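Local structure of T9SS C-terminal target domain-containing protein (Bacteroides cellulosilyticus, 5JVK) at residues 199-211 against 240-253. The protein is a family 39 glycoside hydrolase of a gut symbiont and probably hydrolyses O-glycosidic bonds within carbohydrate chains. Sequence-based numbering, arbitrary orientation.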
ATOM      1  N   GLY A 199      30.681   7.072   8.932  1.00 47.63           N
ATOM      2  CA  GLY A 199      30.372   7.554   7.588  1.00 47.48           C
ATOM      3  C   GLY A 199      28.912   7.403   7.211  1.00 47.51           C
ATOM      4  O   GLY A 199      28.338   8.292   6.583  1.00 48.70           O
ATOM      5  N   CYS A 200      28.321   6.271   7.596  1.00 47.18           N
ATOM      6  CA  CYS A 200      26.891   6.004   7.396  1.00 45.96           C
ATOM      7  C   CYS A 200      26.032   6.967   8.210  1.00 45.11           C
ATOM      8  O   CYS A 200      25.057   7.520   7.695  1.00 45.20           O
ATOM      9  CB  CYS A 200      26.559   4.558   7.789  1.00 46.63           C
ATOM     10  SG  CYS A 200      24.897   3.992   7.347  1.00 46.26           S
ATOM     11  N   ALA A 201      26.407   7.161   9.475  1.00 43.99           N
ATOM     12  CA  ALA A 201      25.698   8.068  10.385  1.00 43.46           C
ATOM     13  C   ALA A 201      25.698   9.519   9.914  1.00 43.42           C
ATOM     14  O   ALA A 201      24.656  10.176   9.932  1.00 43.70           O
ATOM     15  CB  ALA A 201      26.287   7.974  11.783  1.00 43.30           C
ATOM     16  N   ASN A 202      26.862  10.009   9.495  1.00 43.11           N
ATOM     17  CA  ASN A 202      26.990  11.382   8.998  1.00 43.15           C
ATOM     18  C   ASN A 202      26.361  11.576   7.614  1.00 42.96           C
ATOM     19  O   ASN A 202      25.932  12.685   7.287  1.00 42.86           O
ATOM     20  CB  ASN A 202      28.459  11.824   8.976  1.00 43.07           C
ATOM     21  CG  ASN A 202      29.068  11.915  10.368  1.00 43.16           C
ATOM     22  OD1 ASN A 202      28.411  12.334  11.323  1.00 42.66           O
ATOM     23  ND2 ASN A 202      30.337  11.538  10.488  1.00 43.98           N
ATOM     24  N   ALA A 203      26.311  10.512   6.810  1.00 43.02           N
ATOM     25  CA  ALA A 203      25.650  10.556   5.496  1.00 43.34           C
ATOM     26  C   ALA A 203      24.133  10.693   5.623  1.00 43.57           C
ATOM     27  O   ALA A 203      23.519  11.491   4.912  1.00 43.80           O
ATOM     28  CB  ALA A 203      25.994   9.318   4.682  1.00 43.41           C
ATOM     29  N   LEU A 204      23.539   9.906   6.520  1.00 43.39           N
ATOM     30  CA  LEU A 204      22.106  10.002   6.814  1.00 43.33           C
ATOM     31  C   LEU A 204      21.774  11.324   7.501  1.00 42.85           C
ATOM     32  O   LEU A 204      20.773  11.961   7.167  1.00 43.88           O
ATOM     33  CB  LEU A 204      21.639   8.827   7.687  1.00 43.56           C
ATOM     34  CG  LEU A 204      20.171   8.802   8.141  1.00 43.10           C
ATOM     35  CD1 LEU A 204      19.220   8.895   6.956  1.00 43.16           C
ATOM     36  CD2 LEU A 204      19.890   7.550   8.954  1.00 43.25           C
ATOM     37  N   ALA A 205      22.612  11.720   8.461  1.00 41.78           N
ATOM     38  CA  ALA A 205      22.447  12.990   9.179  1.00 41.27           C
ATOM     39  C   ALA A 205      22.434  14.198   8.241  1.00 41.14           C
ATOM     40  O   ALA A 205      21.694  15.153   8.478  1.00 40.74           O
ATOM     41  CB  ALA A 205      23.533  13.150  10.230  1.00 41.18           C
ATOM     42  N   TYR A 206      23.248  14.148   7.184  1.00 41.53           N
ATOM     43  CA  TYR A 206      23.210  15.157   6.116  1.00 42.13           C
ATOM     44  C   TYR A 206      21.849  15.183   5.422  1.00 42.46           C
ATOM     45  O   TYR A 206      21.269  16.257   5.227  1.00 43.08           O
ATOM     46  CB  TYR A 206      24.312  14.917   5.071  1.00 42.32           C
ATOM     47  CG  TYR A 206      24.072  15.648   3.767  1.00 42.96           C
ATOM     48  CD1 TYR A 206      23.564  14.979   2.651  1.00 43.36           C
ATOM     49  CD2 TYR A 206      24.317  17.017   3.659  1.00 43.28           C
ATOM     50  CE1 TYR A 206      23.328  15.649   1.458  1.00 43.82           C
ATOM     51  CE2 TYR A 206      24.085  17.696   2.471  1.00 43.51           C
ATOM     52  CZ  TYR A 206      23.593  17.009   1.374  1.00 43.90           C
ATOM     53  OH  TYR A 206      23.361  17.677   0.194  1.00 43.88           O
ATOM     54  N   ALA A 207      21.368  14.001   5.037  1.00 42.11           N
ATOM     55  CA  ALA A 207      20.075  13.860   4.357  1.00 41.75           C
ATOM     56  C   ALA A 207      18.901  14.346   5.209  1.00 41.32           C
ATOM     57  O   ALA A 207      17.978  14.978   4.693  1.00 40.70           O
ATOM     58  CB  ALA A 207      19.851  12.416   3.929  1.00 41.51           C
ATOM     59  N   VAL A 208      18.957  14.056   6.507  1.00 41.46           N
ATOM     60  CA  VAL A 208      17.915  14.465   7.458  1.00 42.20           C
ATOM     61  C   VAL A 208      17.902  15.989   7.649  1.00 43.25           C
ATOM     62  O   VAL A 208      16.830  16.598   7.668  1.00 42.54           O
ATOM     63  CB  VAL A 208      18.081  13.729   8.811  1.00 41.94           C
ATOM     64  CG1 VAL A 208      17.137  14.282   9.872  1.00 42.38           C
ATOM     65  CG2 VAL A 208      17.849  12.230   8.630  1.00 41.98           C
ATOM     66  N   LYS A 209      19.089  16.583   7.789  1.00 45.31           N
ATOM     67  CA  LYS A 209      19.253  18.045   7.867  1.00 46.68           C
ATOM     68  C   LYS A 209      18.632  18.751   6.661  1.00 45.90           C
ATOM     69  O   LYS A 209      17.871  19.707   6.814  1.00 45.17           O
ATOM     70  CB  LYS A 209      20.742  18.423   7.930  1.00 48.75           C
ATOM     71  CG  LYS A 209      21.023  19.818   8.474  1.00 50.46           C
ATOM     72  CD  LYS A 209      22.430  20.273   8.112  1.00 52.09           C
ATOM     73  CE  LYS A 209      22.706  21.697   8.571  1.00 52.98           C
ATOM     74  NZ  LYS A 209      22.906  21.790  10.044  1.00 53.62           N
ATOM     75  N   GLU A 210      18.976  18.257   5.471  1.00 45.54           N
ATOM     76  CA  GLU A 210      18.573  18.856   4.199  1.00 45.86           C
ATOM     77  C   GLU A 210      17.057  18.885   4.040  1.00 45.61           C
ATOM     78  O   GLU A 210      16.482  19.925   3.717  1.00 45.84           O
ATOM     79  CB  GLU A 210      19.208  18.074   3.038  1.00 46.61           C
ATOM     80  CG  GLU A 210      18.994  18.657   1.642  1.00 47.86           C
ATOM     81  CD  GLU A 210      19.672  20.000   1.415  1.00 48.59           C
ATOM     82  OE1 GLU A 210      20.560  20.386   2.210  1.00 49.01           O
ATOM     83  OE2 GLU A 210      19.313  20.668   0.421  1.00 48.87           O
ATOM     84  N   MET A 211      16.427  17.737   4.270  1.00 45.27           N
ATOM     85  CA  MET A 211      14.974  17.606   4.168  1.00 44.37           C
ATOM     86  C   MET A 211      14.254  18.266   5.335  1.00 43.69           C
ATOM     87  O   MET A 211      13.225  18.916   5.141  1.00 43.48           O
ATOM     88  CB  MET A 211      14.576  16.127   4.093  1.00 44.53           C
ATOM     89  CG  MET A 211      15.060  15.423   2.839  1.00 44.26           C
ATOM     90  SD  MET A 211      14.247  16.088   1.378  1.00 45.28           S
ATOM     91  CE  MET A 211      15.257  15.399   0.071  1.00 45.92           C
ATOM     92  N   VAL A 240      24.463   5.820  14.604  1.00 40.34           N
ATOM     93  CA  VAL A 240      23.505   6.530  13.733  1.00 39.93           C
ATOM     94  C   VAL A 240      22.424   7.298  14.506  1.00 39.38           C
ATOM     95  O   VAL A 240      22.113   8.436  14.153  1.00 39.63           O
ATOM     96  CB  VAL A 240      22.845   5.568  12.702  1.00 39.74           C
ATOM     97  CG1 VAL A 240      21.680   6.228  11.964  1.00 39.91           C
ATOM     98  CG2 VAL A 240      23.879   5.086  11.697  1.00 39.57           C
ATOM     99  N   TYR A 241      21.857   6.682  15.543  1.00 38.57           N
ATOM    100  CA  TYR A 241      20.725   7.280  16.263  1.00 38.34           C
ATOM    101  C   TYR A 241      21.041   8.643  16.904  1.00 39.51           C
ATOM    102  O   TYR A 241      20.322   9.606  16.640  1.00 40.26           O
ATOM    103  CB  TYR A 241      20.134   6.303  17.289  1.00 37.22           C
ATOM    104  CG  TYR A 241      18.904   6.827  18.000  1.00 36.47           C
ATOM    105  CD1 TYR A 241      17.647   6.793  17.385  1.00 35.89           C
ATOM    106  CD2 TYR A 241      18.990   7.355  19.288  1.00 35.81           C
ATOM    107  CE1 TYR A 241      16.515   7.270  18.036  1.00 34.90           C
ATOM    108  CE2 TYR A 241      17.864   7.836  19.945  1.00 35.41           C
ATOM    109  CZ  TYR A 241      16.630   7.791  19.316  1.00 35.02           C
ATOM    110  OH  TYR A 241      15.520   8.266  19.969  1.00 34.55           O
ATOM    111  N   PRO A 242      22.108   8.738  17.727  1.00 41.25           N
ATOM    112  CA  PRO A 242      22.443  10.061  18.283  1.00 41.97           C
ATOM    113  C   PRO A 242      22.912  11.081  17.234  1.00 41.73           C
ATOM    114  O   PRO A 242      22.564  12.255  17.342  1.00 41.65           O
ATOM    115  CB  PRO A 242      23.561   9.755  19.292  1.00 41.88           C
ATOM    116  CG  PRO A 242      24.142   8.463  18.837  1.00 41.89           C
ATOM    117  CD  PRO A 242      22.996   7.689  18.264  1.00 41.55           C
ATOM    118  N   THR A 243      23.682  10.631  16.240  1.00 42.09           N
ATOM    119  CA  THR A 243      24.142  11.493  15.137  1.00 42.90           C
ATOM    120  C   THR A 243      22.983  12.138  14.371  1.00 44.13           C
ATOM    121  O   THR A 243      23.035  13.325  14.044  1.00 45.01           O
ATOM    122  CB  THR A 243      25.002  10.710  14.117  1.00 42.38           C
ATOM    123  OG1 THR A 243      26.008   9.958  14.802  1.00 42.58           O
ATOM    124  CG2 THR A 243      25.682  11.650  13.128  1.00 42.34           C
ATOM    125  N   VAL A 244      21.949  11.348  14.093  1.00 45.32           N
ATOM    126  CA  VAL A 244      20.798  11.807  13.312  1.00 45.79           C
ATOM    127  C   VAL A 244      19.809  12.624  14.157  1.00 45.77           C
ATOM    128  O   VAL A 244      19.318  13.655  13.699  1.00 46.06           O
ATOM    129  CB  VAL A 244      20.083  10.618  12.626  1.00 46.34           C
ATOM    130  CG1 VAL A 244      18.793  11.067  11.961  1.00 47.26           C
ATOM    131  CG2 VAL A 244      20.995   9.967  11.592  1.00 46.43           C
ATOM    132  N   LYS A 245      19.508  12.160  15.369  1.00 46.09           N
ATOM    133  CA  LYS A 245      18.534  12.838  16.242  1.00 47.07           C
ATOM    134  C   LYS A 245      18.998  14.212  16.747  1.00 48.80           C
ATOM    135  O   LYS A 245      18.168  15.074  17.040  1.00 48.81           O
ATOM    136  CB  LYS A 245      18.155  11.950  17.433  1.00 46.77           C
ATOM    137  CG  LYS A 245      17.378  10.696  17.056  1.00 46.62           C
ATOM    138  CD  LYS A 245      15.918  10.977  16.722  1.00 46.56           C
ATOM    139  CE  LYS A 245      15.072  11.164  17.971  1.00 46.87           C
ATOM    140  NZ  LYS A 245      13.626  11.305  17.645  1.00 47.23           N
ATOM    141  N   LYS A 246      20.310  14.407  16.856  1.00 51.19           N
ATOM    142  CA  LYS A 246      20.883  15.716  17.195  1.00 52.97           C
ATOM    143  C   LYS A 246      20.587  16.742  16.097  1.00 51.91           C
ATOM    144  O   LYS A 246      20.302  17.904  16.388  1.00 52.84           O
ATOM    145  CB  LYS A 246      22.396  15.597  17.412  1.00 55.65           C
ATOM    146  CG  LYS A 246      23.032  16.764  18.153  1.00 57.93           C
ATOM    147  CD  LYS A 246      24.422  16.395  18.660  1.00 59.65           C
ATOM    148  CE  LYS A 246      24.977  17.428  19.632  1.00 60.82           C
ATOM    149  NZ  LYS A 246      25.384  18.688  18.947  1.00 61.54           N
ATOM    150  N   VAL A 247      20.644  16.288  14.845  1.00 50.02           N
ATOM    151  CA  VAL A 247      20.373  17.126  13.669  1.00 49.23           C
ATOM    152  C   VAL A 247      18.877  17.436  13.489  1.00 47.88           C
ATOM    153  O   VAL A 247      18.524  18.535  13.059  1.00 48.16           O
ATOM    154  CB  VAL A 247      20.956  16.471  12.393  1.00 49.89           C
ATOM    155  CG1 VAL A 247      20.521  17.201  11.129  1.00 50.41           C
ATOM    156  CG2 VAL A 247      22.477  16.428  12.482  1.00 50.31           C
ATOM    157  N   ASN A 248      18.014  16.465  13.790  1.00 46.23           N
ATOM    158  CA  ASN A 248      16.558  16.657  13.748  1.00 44.50           C
ATOM    159  C   ASN A 248      15.903  15.784  14.828  1.00 44.13           C
ATOM    160  O   ASN A 248      15.676  14.595  14.603  1.00 44.79           O
ATOM    161  CB  ASN A 248      16.015  16.313  12.352  1.00 43.59           C
ATOM    162  CG  ASN A 248      14.559  16.727  12.150  1.00 43.00           C
ATOM    163  OD1 ASN A 248      13.829  17.014  13.101  1.00 42.23           O
ATOM    164  ND2 ASN A 248      14.127  16.736  10.895  1.00 42.81           N
ATOM    165  N   PRO A 249      15.605  16.367  16.010  1.00 43.53           N
ATOM    166  CA  PRO A 249      14.934  15.605  17.079  1.00 42.85           C
ATOM    167  C   PRO A 249      13.519  15.112  16.748  1.00 42.61           C
ATOM    168  O   PRO A 249      13.056  14.149  17.360  1.00 41.60           O
ATOM    169  CB  PRO A 249      14.875  16.602  18.244  1.00 42.77           C
ATOM    170  CG  PRO A 249      15.940  17.600  17.962  1.00 43.20           C
ATOM    171  CD  PRO A 249      15.999  17.714  16.469  1.00 43.42           C
ATOM    172  N   ASP A 250      12.851  15.764  15.795  1.00 43.25           N
ATOM    173  CA  ASP A 250      11.442  15.487  15.482  1.00 43.02           C
ATOM    174  C   ASP A 250      11.181  14.256  14.600  1.00 41.24           C
ATOM    175  O   ASP A 250      10.025  13.861  14.453  1.00 41.75           O
ATOM    176  CB  ASP A 250      10.794  16.720  14.827  1.00 44.01           C
ATOM    177  CG  ASP A 250      10.812  17.953  15.728  1.00 45.04           C
ATOM    178  OD1 ASP A 250      10.827  17.807  16.974  1.00 45.23           O
ATOM    179  OD2 ASP A 250      10.800  19.077  15.181  1.00 45.97           O
ATOM    180  N   ILE A 251      12.219  13.653  14.016  1.00 39.31           N
ATOM    181  CA  ILE A 251      12.020  12.458  13.181  1.00 37.76           C
ATOM    182  C   ILE A 251      11.726  11.209  14.016  1.00 36.11           C
ATOM    183  O   ILE A 251      11.967  11.179  15.227  1.00 35.35           O
ATOM    184  CB  ILE A 251      13.218  12.149  12.238  1.00 37.55           C
ATOM    185  CG1 ILE A 251      14.454  11.651  13.007  1.00 37.70           C
ATOM    186  CG2 ILE A 251      13.567  13.360  11.382  1.00 37.69           C
ATOM    187  CD1 ILE A 251      15.424  10.884  12.138  1.00 37.90           C
ATOM    188  N   THR A 252      11.206  10.190  13.338  1.00 34.24           N
ATOM    189  CA  THR A 252      11.109   8.840  13.876  1.00 32.82           C
ATOM    190  C   THR A 252      12.161   7.996  13.155  1.00 31.93           C
ATOM    191  O   THR A 252      12.017   7.698  11.964  1.00 31.43           O
ATOM    192  CB  THR A 252       9.702   8.258  13.660  1.00 32.61           C
ATOM    193  OG1 THR A 252       8.730   9.177  14.168  1.00 32.51           O
ATOM    194  CG2 THR A 252       9.541   6.924  14.377  1.00 33.03           C
ATOM    195  N   LEU A 253      13.237   7.663  13.868  1.00 30.93           N
ATOM    196  CA  LEU A 253      14.278   6.777  13.347  1.00 30.26           C
ATOM    197  C   LEU A 253      13.811   5.332  13.493  1.00 29.63           C
ATOM    198  O   LEU A 253      13.566   4.868  14.611  1.00 29.89           O
ATOM    199  CB  LEU A 253      15.602   7.001  14.088  1.00 30.07           C
ATOM    200  CG  LEU A 253      16.899   6.400  13.513  1.00 30.14           C
ATOM    201  CD1 LEU A 253      16.997   4.890  13.721  1.00 30.03           C
ATOM    202  CD2 LEU A 253      17.077   6.753  12.038  1.00 29.84           C
TER
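V244 pushes its two methyls as a knob into the hole formed by A201, L204, A205 and V208. Its CG1, anti to the backbone N (chi1 173°), points at V208, 3.7 Å from V208 CG2, while CG2 lies beside the N and packs against L204 CG at 3.7 Å. With both methyls removed, as by an alanine, the hole between L204 and V208 would probably be left unfilled. One turn earlier, V240 CG2 rests on A201 CB, and its CG1 meets L204 CD2, the side chains crossing at about a right angle. The axes of segments 199-211 and 240-247 approach to 8.5 Å, nearly parallel at 21°, close spacing consistent with the small A201 and A205. Helices 194-211 and 229-247 are neighbours on the outside of a (beta/alpha)8 barrel, joined through strand 217-220, whose W218 also touches L204 and V208. Along the outer margin, T243 CG2 lies 3.3 Å from N202 OD1, while T243 OG1 is hydrogen-bonded to V239 O, and V247 CG1 sits against K209 CB. At the turn N248 to I251, V208 CG1 packs on N248 CB at 3.4 Å and meets I251 CG2 tip to tip. N248 OD1 accepts from D250 N in an Asx turn, its ND2 hydrogen-bonded to N213 OD1; K245 NZ clasps the same bend, donating to P249 O from above the carbonyl plane and to I251 O at a 20° tilt, and forms a salt bridge with D283 OD2.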